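PDB 2QS8: Xaa-Pro Dipeptidase from Alteromonas macleodii, which probably hydrolyses dipeptides or the carboxy-terminal residue of short peptides, as a metal-dependent carboxypeptidase of the amidohydrolase superfamily. Local coordinates for residues A[193-199]-A[231-237]. Residues are numbered along the deposited sequence.
Sequences IKITVTG and WVAVHAH. With MET (methionine), chain D.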
loop_
_atom_site.group_PDB
_atom_site.type_symbol
_atom_site.label_atom_id
_atom_site.label_comp_id
_atom_site.label_asym_id
_atom_site.label_seq_id
_atom_site.Cartn_x
_atom_site.Cartn_y
_atom_site.Cartn_z
ATOM N N ILE A 193 -11.897 -15.831 -12.320
ATOM C CA ILE A 193 -12.101 -14.862 -11.257
ATOM C C ILE A 193 -13.552 -14.466 -11.125
ATOM O O ILE A 193 -14.280 -14.364 -12.115
ATOM C CB ILE A 193 -11.279 -13.577 -11.523
ATOM C CG1 ILE A 193 -9.784 -13.889 -11.493
ATOM C CG2 ILE A 193 -11.632 -12.500 -10.493
ATOM C CD1 ILE A 193 -9.257 -14.348 -10.128
ATOM N N LYS A 194 -13.966 -14.231 -9.887
ATOM C CA LYS A 194 -15.320 -13.795 -9.591
ATOM C C LYS A 194 -15.239 -12.631 -8.598
ATOM O O LYS A 194 -14.516 -12.709 -7.603
ATOM C CB LYS A 194 -16.118 -14.953 -8.991
ATOM C CG LYS A 194 -17.408 -14.542 -8.307
ATOM C CD LYS A 194 -18.426 -13.995 -9.285
ATOM C CE LYS A 194 -19.758 -13.750 -8.584
ATOM N NZ LYS A 194 -20.204 -14.921 -7.779
ATOM N N ILE A 195 -15.957 -11.551 -8.881
ATOM C CA ILE A 195 -15.971 -10.396 -7.985
ATOM C C ILE A 195 -17.402 -9.905 -7.774
ATOM O O ILE A 195 -18.287 -10.183 -8.590
ATOM C CB ILE A 195 -15.164 -9.199 -8.551
ATOM C CG1 ILE A 195 -15.840 -8.660 -9.817
ATOM C CG2 ILE A 195 -13.739 -9.613 -8.811
ATOM C CD1 ILE A 195 -15.190 -7.397 -10.395
ATOM N N THR A 196 -17.626 -9.202 -6.673
ATOM C CA THR A 196 -18.927 -8.613 -6.393
ATOM C C THR A 196 -18.732 -7.113 -6.644
ATOM O O THR A 196 -18.231 -6.375 -5.793
ATOM C CB THR A 196 -19.393 -8.877 -4.929
ATOM O OG1 THR A 196 -18.331 -8.597 -4.009
ATOM C CG2 THR A 196 -19.824 -10.319 -4.765
ATOM N N VAL A 197 -19.105 -6.678 -7.842
ATOM C CA VAL A 197 -18.958 -5.280 -8.216
ATOM C C VAL A 197 -20.009 -4.364 -7.563
ATOM O O VAL A 197 -19.884 -3.140 -7.619
ATOM C CB VAL A 197 -19.000 -5.111 -9.763
ATOM C CG1 VAL A 197 -20.426 -4.962 -10.242
ATOM C CG2 VAL A 197 -18.138 -3.921 -10.176
ATOM N N THR A 198 -21.045 -4.953 -6.967
ATOM C CA THR A 198 -22.065 -4.168 -6.267
ATOM C C THR A 198 -22.467 -4.918 -5.006
ATOM O O THR A 198 -22.042 -6.051 -4.790
ATOM C CB THR A 198 -23.355 -3.963 -7.102
ATOM O OG1 THR A 198 -24.077 -5.198 -7.180
ATOM C CG2 THR A 198 -23.028 -3.475 -8.506
ATOM N N GLY A 199 -23.292 -4.288 -4.175
ATOM C CA GLY A 199 -23.760 -4.952 -2.971
ATOM C C GLY A 199 -24.584 -6.166 -3.365
ATOM O O GLY A 199 -24.877 -6.357 -4.547
ATOM N N TRP A 231 -10.924 -15.936 -17.005
ATOM C CA TRP A 231 -12.152 -15.229 -17.361
ATOM C C TRP A 231 -12.606 -14.484 -16.112
ATOM O O TRP A 231 -12.159 -14.792 -15.004
ATOM C CB TRP A 231 -13.252 -16.194 -17.835
ATOM C CG TRP A 231 -13.316 -17.508 -17.096
ATOM C CD1 TRP A 231 -12.864 -18.713 -17.542
ATOM C CD2 TRP A 231 -13.880 -17.748 -15.796
ATOM N NE1 TRP A 231 -13.117 -19.692 -16.611
ATOM C CE2 TRP A 231 -13.741 -19.130 -15.532
ATOM C CE3 TRP A 231 -14.497 -16.935 -14.838
ATOM C CZ2 TRP A 231 -14.186 -19.714 -14.341
ATOM C CZ3 TRP A 231 -14.943 -17.516 -13.651
ATOM C CH2 TRP A 231 -14.788 -18.891 -13.416
ATOM N N VAL A 232 -13.485 -13.504 -16.281
ATOM C CA VAL A 232 -13.975 -12.729 -15.156
ATOM C C VAL A 232 -15.506 -12.698 -15.105
ATOM O O VAL A 232 -16.155 -12.146 -15.996
ATOM C CB VAL A 232 -13.421 -11.274 -15.212
ATOM C CG1 VAL A 232 -13.977 -10.430 -14.073
ATOM C CG2 VAL A 232 -11.899 -11.302 -15.146
ATOM N N ALA A 233 -16.070 -13.321 -14.073
ATOM C CA ALA A 233 -17.517 -13.343 -13.857
ATOM C C ALA A 233 -17.779 -12.213 -12.849
ATOM O O ALA A 233 -16.966 -11.981 -11.956
ATOM C CB ALA A 233 -17.948 -14.687 -13.278
ATOM N N VAL A 234 -18.906 -11.522 -12.982
ATOM C CA VAL A 234 -19.188 -10.395 -12.095
ATOM C C VAL A 234 -20.587 -10.314 -11.476
ATOM O O VAL A 234 -21.587 -10.181 -12.178
ATOM C CB VAL A 234 -18.908 -9.050 -12.835
ATOM C CG1 VAL A 234 -19.168 -7.855 -11.912
ATOM C CG2 VAL A 234 -17.478 -9.030 -13.339
ATOM N N HIS A 235 -20.645 -10.391 -10.151
ATOM C CA HIS A 235 -21.907 -10.254 -9.431
ATOM C C HIS A 235 -22.284 -8.772 -9.542
ATOM O O HIS A 235 -21.446 -7.908 -9.299
ATOM C CB HIS A 235 -21.709 -10.615 -7.951
ATOM C CG HIS A 235 -22.817 -10.162 -7.055
ATOM N ND1 HIS A 235 -23.836 -10.992 -6.652
ATOM C CD2 HIS A 235 -23.057 -8.965 -6.472
ATOM C CE1 HIS A 235 -24.659 -10.330 -5.858
ATOM N NE2 HIS A 235 -24.206 -9.096 -5.733
ATOM N N ALA A 236 -23.528 -8.477 -9.915
ATOM C CA ALA A 236 -23.955 -7.087 -10.023
ATOM C C ALA A 236 -25.466 -6.919 -10.110
ATOM O O ALA A 236 -26.114 -7.467 -10.998
ATOM C CB ALA A 236 -23.300 -6.431 -11.224
ATOM N N HIS A 237 -26.018 -6.153 -9.176
ATOM C CA HIS A 237 -27.447 -5.883 -9.150
ATOM C C HIS A 237 -27.661 -4.429 -9.575
ATOM O O HIS A 237 -28.467 -4.154 -10.457
ATOM C CB HIS A 237 -28.016 -6.100 -7.740
ATOM C CG HIS A 237 -28.032 -7.527 -7.299
ATOM N ND1 HIS A 237 -28.750 -8.502 -7.957
ATOM C CD2 HIS A 237 -27.446 -8.142 -6.245
ATOM C CE1 HIS A 237 -28.607 -9.656 -7.327
ATOM N NE2 HIS A 237 -27.820 -9.464 -6.284
HETATM N N MET D . -26.607 -14.722 -4.412
HETATM C CA MET D . -27.281 -13.484 -4.901
HETATM C C MET D . -27.236 -12.364 -3.865
HETATM O O MET D . -27.349 -11.189 -4.270
HETATM C CB MET D . -28.738 -13.789 -5.244
HETATM C CG MET D . -29.477 -12.608 -5.810
HETATM S SD MET D . -31.071 -13.077 -6.384
HETATM C CE MET D . -30.609 -14.052 -7.787
HETATM O OXT MET D . -27.097 -12.681 -2.663
#
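Parallel pairing, with a closest axis approach of 4.7 Å and directions 23° apart, joins strands 193-196 and 231-236, successive strands of a beta-alpha-beta unit in the TIM barrel. Five backbone hydrogen bonds run from Ile-193 N to Trp-231 O (2.9 Å) through Val-197 N to His-235 O (3.0 Å). On the helix-facing side, Ile-195 CG1, under helix 215-227, meets Val-234 CG2, under helix 239-248, at 3.9 Å, while Val-197 fits between Val-234 (CB to CG1, 3.5 Å) and Ala-236 (CG1 to CB, 3.4 Å). On the barrel-interior side, the Lys-194 side chain lies over the small Ala-233 (CD to CB, 4.1 Å) and past His-235 (CE to CB, 3.7 Å), its NZ hydrogen-bonded to Val-113 O. Beyond the strand, Thr-198 OG1 accepts a hydrogen bond from His-237 N (2.9 Å) and donates to Gly-199 O (3.0 Å), which also accepts one from His-235 NE2 (3.1 Å). His-237 NE2 donates to methionine O (2.7 Å), and His-235 CE1, at its ring edge, lies 3.2 Å from methionine O, so these histidines line the ligand's carboxylate pocket.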